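Local coordinates for uncharacterized protein ScGH5_18 (Streptomyces cattleya, PDB 7LR8), which probably hydrolyses the beta-1,4 bond of the Man-GlcNAc disaccharide from the N-glycan core, as a family GH5 glycosidase, at residues B[94-99]-B[126-131]; B[214-219]-B[366-371]; B[229-234]-B[240-245]. The protein carries 1 engineered substitution. One frame throughout, in Å; residues are numbered along the deposited sequence.

Interaction 1 of 3, residues B[94-99]-B[126-131]. With NAG (2-acetamido-2-deoxy-beta-D-glucopyranose), chain D.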
# COMPACT_ATOMS: atom_id res chain seq x y z
N ASP B 94 -5.27 -10.41 -14.97
CA ASP B 94 -5.37 -8.96 -14.81
C ASP B 94 -4.09 -8.44 -14.17
O ASP B 94 -3.66 -8.95 -13.13
CB ASP B 94 -6.56 -8.59 -13.93
CG ASP B 94 -7.87 -8.56 -14.69
OD1 ASP B 94 -8.22 -9.57 -15.34
OD2 ASP B 94 -8.58 -7.53 -14.62
N GLY B 95 -3.49 -7.42 -14.77
CA GLY B 95 -2.22 -6.96 -14.24
C GLY B 95 -2.28 -5.96 -13.09
O GLY B 95 -1.80 -6.24 -11.99
N LEU B 96 -2.85 -4.78 -13.34
CA LEU B 96 -2.70 -3.65 -12.42
C LEU B 96 -3.85 -3.57 -11.42
O LEU B 96 -4.81 -2.82 -11.59
CB LEU B 96 -2.58 -2.36 -13.22
CG LEU B 96 -1.30 -2.29 -14.08
CD1 LEU B 96 -1.37 -1.10 -15.02
CD2 LEU B 96 -0.07 -2.18 -13.19
N GLN B 97 -3.74 -4.36 -10.33
CA GLN B 97 -4.59 -4.22 -9.14
C GLN B 97 -3.71 -3.66 -8.03
O GLN B 97 -2.97 -4.40 -7.38
CB GLN B 97 -5.21 -5.55 -8.69
CG GLN B 97 -6.28 -6.08 -9.62
CD GLN B 97 -5.66 -6.62 -10.89
OE1 GLN B 97 -5.96 -6.15 -11.99
NE2 GLN B 97 -4.77 -7.59 -10.75
N GLY B 98 -3.84 -2.36 -7.76
CA GLY B 98 -4.93 -1.58 -8.30
C GLY B 98 -6.14 -1.78 -7.42
O GLY B 98 -6.01 -2.01 -6.22
N HIS B 99 -7.33 -1.76 -8.01
CA HIS B 99 -8.56 -1.84 -7.23
C HIS B 99 -9.11 -3.27 -7.16
O HIS B 99 -9.23 -3.94 -8.19
CB HIS B 99 -9.64 -0.93 -7.81
CG HIS B 99 -10.84 -0.84 -6.94
ND1 HIS B 99 -10.88 -0.03 -5.83
CD2 HIS B 99 -12.02 -1.53 -6.94
CE1 HIS B 99 -12.04 -0.17 -5.22
NE2 HIS B 99 -12.75 -1.08 -5.87
N SER B 126 6.50 3.56 -17.38
CA SER B 126 7.50 2.62 -17.85
C SER B 126 7.55 1.41 -16.92
O SER B 126 7.73 0.27 -17.37
CB SER B 126 8.86 3.32 -17.95
OG SER B 126 9.94 2.42 -17.73
N GLY B 127 7.38 1.65 -15.62
CA GLY B 127 7.35 0.54 -14.68
C GLY B 127 6.17 -0.39 -14.90
O GLY B 127 6.31 -1.61 -14.80
N GLN B 128 4.99 0.18 -15.19
CA GLN B 128 3.80 -0.63 -15.45
C GLN B 128 3.97 -1.46 -16.71
O GLN B 128 3.58 -2.64 -16.74
CB GLN B 128 2.56 0.24 -15.59
CG GLN B 128 2.16 1.02 -14.36
CD GLN B 128 1.24 2.15 -14.74
OE1 GLN B 128 1.30 2.65 -15.87
NE2 GLN B 128 0.37 2.55 -13.82
N ALA B 129 4.53 -0.86 -17.76
CA ALA B 129 4.73 -1.57 -19.02
C ALA B 129 5.67 -2.75 -18.84
O ALA B 129 5.43 -3.83 -19.38
CB ALA B 129 5.25 -0.61 -20.09
N GLU B 130 6.76 -2.56 -18.08
CA GLU B 130 7.70 -3.66 -17.89
C GLU B 130 7.08 -4.78 -17.06
O GLU B 130 7.35 -5.96 -17.31
CB GLU B 130 8.98 -3.13 -17.23
CG GLU B 130 10.10 -4.17 -17.04
CD GLU B 130 10.51 -4.94 -18.31
OE1 GLU B 130 10.19 -4.53 -19.46
OE2 GLU B 130 11.15 -5.98 -18.14
N TYR B 131 6.26 -4.41 -16.07
CA TYR B 131 5.53 -5.38 -15.27
C TYR B 131 4.59 -6.23 -16.13
O TYR B 131 4.63 -7.46 -16.07
CB TYR B 131 4.76 -4.62 -14.18
CG TYR B 131 3.68 -5.35 -13.44
CD1 TYR B 131 3.95 -6.43 -12.61
CD2 TYR B 131 2.36 -4.95 -13.57
CE1 TYR B 131 2.93 -7.08 -11.91
CE2 TYR B 131 1.32 -5.60 -12.88
CZ TYR B 131 1.62 -6.67 -12.06
OH TYR B 131 0.62 -7.31 -11.35
C1 NAG D . -17.56 -0.06 -7.75
C2 NAG D . -16.72 -0.76 -6.68
C3 NAG D . -15.81 -1.81 -7.32
C4 NAG D . -16.60 -2.76 -8.22
C5 NAG D . -17.39 -1.92 -9.23
C6 NAG D . -18.26 -2.70 -10.18
C7 NAG D . -15.89 0.30 -4.61
C8 NAG D . -15.04 1.40 -4.04
N2 NAG D . -15.94 0.23 -5.95
O1 NAG D . -18.46 0.79 -7.13
O3 NAG D . -15.14 -2.55 -6.30
O4 NAG D . -15.68 -3.64 -8.86
O5 NAG D . -18.26 -1.03 -8.51
O6 NAG D . -18.81 -1.85 -11.17
O7 NAG D . -16.51 -0.49 -3.89
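Tyr131 donates its phenolic proton to the backbone oxygen of Gly95, with OH and O 2.7 Å apart. The oxygen lies at the edge of the Tyr131 ring, near its plane, while the hydroxyl sits tilted 34° from the Gly95 carbonyl plane. Gly95 O also accepts from Gln97 N, 3.2 Å away, and the two donors reach it from opposite faces of that plane, so this buried carbonyl is gripped twice; the bond from Gln97 N closes an inverse gamma turn centred on Leu96. Beside the bond, Leu96 CD2 packs obliquely on Tyr131 CD2 at 3.7 Å, and both Leu96 methyls rest against Gln128 CG, while the amide beyond bonds to Trp176 and Leu118. Tyr131 reaches the turn because its CG stands opposite the backbone N (chi1 165°). Trp59 covers Leu96 and meets the Tyr131 ring.

Further along, Gln97 NE2 bonds to Asp94 O at 3.0 Å from above the carbonyl plane, and Gln97 OE1 accepts from the backbone N of Asn152, a residue of the glycan pocket. Beyond the cis peptide before Gly98, His99 NE2 and O3 of the bound NAG share a 2.8 Å hydrogen bond at the ring edge. Helix 122-139 thus backs the loop after strand 90-94 of the (beta/alpha)8 barrel, a loop that carries a sugar-binding histidine into the glycan site.

Interaction 2 of 3, residues B[214-219]-B[366-371]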
# COMPACT_ATOMS: atom_id res chain seq x y z
N SER B 214 -13.13 1.35 -24.84
CA SER B 214 -13.43 -0.04 -24.51
C SER B 214 -13.68 -0.87 -25.76
O SER B 214 -13.30 -2.05 -25.82
CB SER B 214 -14.64 -0.10 -23.58
OG SER B 214 -14.29 0.30 -22.26
N ALA B 215 -14.32 -0.29 -26.77
CA ALA B 215 -14.73 -1.02 -27.96
C ALA B 215 -13.73 -0.91 -29.10
O ALA B 215 -13.87 -1.64 -30.10
CB ALA B 215 -16.11 -0.52 -28.44
N ARG B 216 -12.72 -0.05 -29.00
CA ARG B 216 -11.78 0.13 -30.10
C ARG B 216 -10.32 -0.04 -29.72
O ARG B 216 -9.46 0.03 -30.61
CB ARG B 216 -11.98 1.52 -30.74
CG ARG B 216 -13.38 1.72 -31.27
CD ARG B 216 -13.64 3.15 -31.74
NE ARG B 216 -15.07 3.38 -31.91
CZ ARG B 216 -15.62 4.57 -32.16
NH1 ARG B 216 -14.86 5.65 -32.27
NH2 ARG B 216 -16.94 4.67 -32.30
N ILE B 217 -10.00 -0.26 -28.45
CA ILE B 217 -8.65 -0.55 -27.99
C ILE B 217 -8.67 -1.92 -27.32
O ILE B 217 -9.58 -2.22 -26.54
CB ILE B 217 -8.13 0.53 -27.02
CG1 ILE B 217 -8.23 1.92 -27.66
CG2 ILE B 217 -6.70 0.27 -26.63
CD1 ILE B 217 -7.76 3.04 -26.74
N GLY B 218 -7.67 -2.76 -27.63
CA GLY B 218 -7.64 -4.12 -27.11
C GLY B 218 -8.49 -5.06 -27.96
O GLY B 218 -9.26 -4.66 -28.83
N ALA B 219 -8.34 -6.36 -27.68
CA ALA B 219 -8.79 -7.40 -28.61
C ALA B 219 -10.31 -7.61 -28.60
O ALA B 219 -10.89 -7.96 -29.63
CB ALA B 219 -8.10 -8.72 -28.29
N PRO B 366 -21.61 14.73 -29.43
CA PRO B 366 -20.64 14.78 -30.53
C PRO B 366 -19.25 14.35 -30.09
O PRO B 366 -18.93 14.29 -28.90
CB PRO B 366 -20.64 16.26 -30.94
CG PRO B 366 -21.41 17.01 -29.86
CD PRO B 366 -21.74 16.04 -28.76
N GLY B 367 -18.41 14.08 -31.09
CA GLY B 367 -17.04 13.68 -30.84
C GLY B 367 -16.94 12.22 -30.43
O GLY B 367 -17.88 11.43 -30.55
N ASP B 368 -15.76 11.86 -29.93
CA ASP B 368 -15.48 10.50 -29.51
C ASP B 368 -15.37 10.35 -28.00
O ASP B 368 -15.02 9.26 -27.51
CB ASP B 368 -14.21 9.99 -30.18
CG ASP B 368 -14.42 9.64 -31.64
OD1 ASP B 368 -15.42 8.95 -31.94
OD2 ASP B 368 -13.60 10.06 -32.48
N GLN B 369 -15.65 11.41 -27.24
CA GLN B 369 -15.50 11.40 -25.79
C GLN B 369 -16.83 11.23 -25.06
O GLN B 369 -16.85 11.33 -23.83
CB GLN B 369 -14.79 12.67 -25.33
CG GLN B 369 -13.41 12.81 -25.95
CD GLN B 369 -12.72 14.11 -25.58
OE1 GLN B 369 -13.20 14.86 -24.73
NE2 GLN B 369 -11.59 14.38 -26.23
N ALA B 370 -17.92 11.00 -25.78
CA ALA B 370 -19.22 10.67 -25.20
C ALA B 370 -19.63 11.59 -24.04
O ALA B 370 -19.86 11.12 -22.92
CB ALA B 370 -19.24 9.22 -24.76
N PRO B 371 -19.76 12.90 -24.29
CA PRO B 371 -20.08 13.83 -23.19
C PRO B 371 -21.50 13.70 -22.64
O PRO B 371 -21.80 14.30 -21.60
CB PRO B 371 -19.88 15.20 -23.83
CG PRO B 371 -20.17 14.96 -25.28
CD PRO B 371 -19.61 13.60 -25.57
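Arg216 and Asp368 meet at nearly a right angle, with the plane of the guanidinium turned 86° from that of the carboxylate. Such a crossing rules out the flat, two-pronged pairing in which both carboxylate oxygens face two guanidinium nitrogens. A single pair of atoms carries the salt bridge instead: Arg216 NH1 and Asp368 OD1, 3.4 Å apart, joined by a weak hydrogen bond with an N-H...O angle of 148°. OD1 comes in at the edge of the guanidinium, near its plane.

Both side chains leave the backbone toward the other segment. Arg216 needs its full length to get there, since the nearest alpha carbons, those of Arg216 and Asp368, lie 11.0 Å apart. Its chain is stretched out from CG to NE, which carries the charged group out from the flank of the helix end toward Asp368, whereas the short Asp368 side chain covers the rest of the gap. The guanidinium is steadied from another direction as well, because NE donates to the backbone oxygen of Trp256; this partner, more than the weakly bonded carboxylate, probably sets its orientation. Both touching residues are exposed, so solvent is likely to screen the attraction between the charges, and the contact buries only 53 Å² in all.

Arg216 is the last residue of helix 211-216, and Ile217 turns the chain out of helical geometry, its side chain packing against helix 170-187 and on His195 of strand 194-196. On the other side, Asp368 belongs to the loop between strand 358-362 and helix 381-391, where neighbouring Gln369 touches Pro170 at the start of helix 170-187. The bridge therefore spans the surface between a barrel helix and a loop following the first strand of the smaller three-stranded parallel sheet.

Interaction 3 of 3, residues B[229-234]-B[240-245]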
# COMPACT_ATOMS: atom_id res chain seq x y z
N ASN B 229 -25.60 -0.63 -9.25
CA ASN B 229 -25.22 0.64 -9.85
C ASN B 229 -26.40 1.60 -10.02
O ASN B 229 -26.28 2.56 -10.80
CB ASN B 229 -24.57 0.38 -11.20
CG ASN B 229 -25.53 -0.19 -12.22
OD1 ASN B 229 -26.73 -0.37 -11.95
ND2 ASN B 229 -25.02 -0.48 -13.41
N GLY B 230 -27.53 1.34 -9.35
CA GLY B 230 -28.74 2.10 -9.53
C GLY B 230 -29.85 1.33 -10.22
O GLY B 230 -31.01 1.75 -10.15
N THR B 231 -29.51 0.22 -10.89
CA THR B 231 -30.51 -0.53 -11.62
C THR B 231 -31.51 -1.18 -10.67
O THR B 231 -32.73 -0.98 -10.81
CB THR B 231 -29.85 -1.60 -12.48
OG1 THR B 231 -28.98 -0.99 -13.45
CG2 THR B 231 -30.93 -2.41 -13.19
N ALA B 232 -31.02 -1.96 -9.71
CA ALA B 232 -31.93 -2.59 -8.75
C ALA B 232 -32.66 -1.55 -7.91
O ALA B 232 -33.85 -1.72 -7.61
CB ALA B 232 -31.15 -3.55 -7.85
N GLN B 233 -31.98 -0.48 -7.52
CA GLN B 233 -32.59 0.51 -6.65
C GLN B 233 -33.76 1.20 -7.34
O GLN B 233 -34.79 1.48 -6.71
CB GLN B 233 -31.55 1.54 -6.22
CG GLN B 233 -30.43 0.96 -5.37
CD GLN B 233 -29.19 0.57 -6.18
OE1 GLN B 233 -29.29 0.10 -7.33
NE2 GLN B 233 -28.03 0.75 -5.58
N ARG B 234 -33.63 1.47 -8.64
CA ARG B 234 -34.64 2.23 -9.36
C ARG B 234 -35.78 1.35 -9.87
O ARG B 234 -36.95 1.72 -9.75
CB ARG B 234 -34.00 2.98 -10.52
CG ARG B 234 -34.98 3.78 -11.36
CD ARG B 234 -34.26 4.62 -12.39
NE ARG B 234 -33.27 5.50 -11.77
CZ ARG B 234 -33.43 6.81 -11.61
NH1 ARG B 234 -34.54 7.40 -12.02
NH2 ARG B 234 -32.47 7.52 -11.03
N THR B 240 -37.45 -6.53 -15.01
CA THR B 240 -36.82 -6.86 -16.28
C THR B 240 -35.46 -6.18 -16.41
O THR B 240 -34.49 -6.81 -16.87
CB THR B 240 -37.74 -6.46 -17.43
OG1 THR B 240 -39.01 -7.12 -17.28
CG2 THR B 240 -37.13 -6.86 -18.77
N ALA B 241 -35.35 -4.92 -15.98
CA ALA B 241 -34.09 -4.19 -16.11
C ALA B 241 -32.98 -4.85 -15.31
O ALA B 241 -31.83 -4.89 -15.75
CB ALA B 241 -34.26 -2.73 -15.66
N THR B 242 -33.30 -5.36 -14.12
CA THR B 242 -32.26 -5.99 -13.31
C THR B 242 -31.80 -7.29 -13.95
O THR B 242 -30.60 -7.58 -13.97
CB THR B 242 -32.77 -6.20 -11.89
OG1 THR B 242 -32.92 -4.93 -11.25
CG2 THR B 242 -31.80 -7.04 -11.08
N ALA B 243 -32.73 -8.07 -14.52
CA ALA B 243 -32.37 -9.35 -15.14
C ALA B 243 -31.64 -9.16 -16.46
O ALA B 243 -30.87 -10.04 -16.88
CB ALA B 243 -33.62 -10.20 -15.36
N GLN B 244 -31.90 -8.07 -17.16
CA GLN B 244 -31.36 -7.86 -18.50
C GLN B 244 -30.17 -6.92 -18.50
O GLN B 244 -29.66 -6.57 -19.57
CB GLN B 244 -32.47 -7.31 -19.41
CG GLN B 244 -33.61 -8.31 -19.70
CD GLN B 244 -33.25 -9.28 -20.81
OE1 GLN B 244 -32.32 -9.04 -21.59
NE2 GLN B 244 -33.99 -10.37 -20.90
N HIS B 245 -29.70 -6.49 -17.32
CA HIS B 245 -28.67 -5.46 -17.30
C HIS B 245 -27.40 -5.93 -18.00
O HIS B 245 -26.76 -5.16 -18.73
CB HIS B 245 -28.38 -5.03 -15.86
CG HIS B 245 -27.38 -3.92 -15.77
ND1 HIS B 245 -26.01 -4.15 -15.75
CD2 HIS B 245 -27.54 -2.58 -15.76
CE1 HIS B 245 -25.38 -2.99 -15.70
NE2 HIS B 245 -26.28 -2.02 -15.72
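The amide of Asn229 and the imidazole of His245 approach from opposite directions with their planes 71° apart. Asn229 ND2 lies 3.0 Å from His245 NE2, and Thr231 OG1 comes 3.2 Å from His245 CD2; both atoms stand obliquely to the ring, neither squarely over its face nor at its edge. At the other end of the amide, Asn229 OD1 accepts two bonds. Thr231 OG1 reaches one of its lone pairs in the carbonyl plane at 2.8 Å, while Thr231 N, 3.0 Å away, closes an Asx turn. Asn229 CG sits between its backbone N and carbonyl carbon (chi1 67°), which folds the amide back over the start of helix 231-235.

Next to this polar patch, Thr231 CG2 packs 3.7 Å from Ala241 O and 3.8 Å from Thr242 OG1, and Ala232 CA approaches the same hydroxyl. Thr242 OG1 is hydrogen-bonded to Gly236 O and Ser239 OG, and His245 ND1 to Ser225 OG on strand 221-225. The two bonds on OD1 fix which way round the Asn229 amide lies, with ND2 on the side of His245 and bonded to Asp199, whose charge would probably polarise it.

Interactions 1 and 3 are buried, whereas interaction 2 lies on the surface and covers the least area. The two buried contacts sit on opposite sides of the chain's centre, about 32 Å apart between centres. Interaction 1 joins a barrel loop to a helix through a shared backbone carbonyl and leucine packing, and reaches the bound sugar directly; interaction 3 packs two helices close in sequence through small side chains, beside an Asx turn whose bonds stay within 229-231. Interaction 2 relies on one weak charged bond between segments far apart in sequence. Helix 170-187 borders both interactions 1 and 2, and helix 381-391, which follows the 366-371 loop, packs on interaction 3.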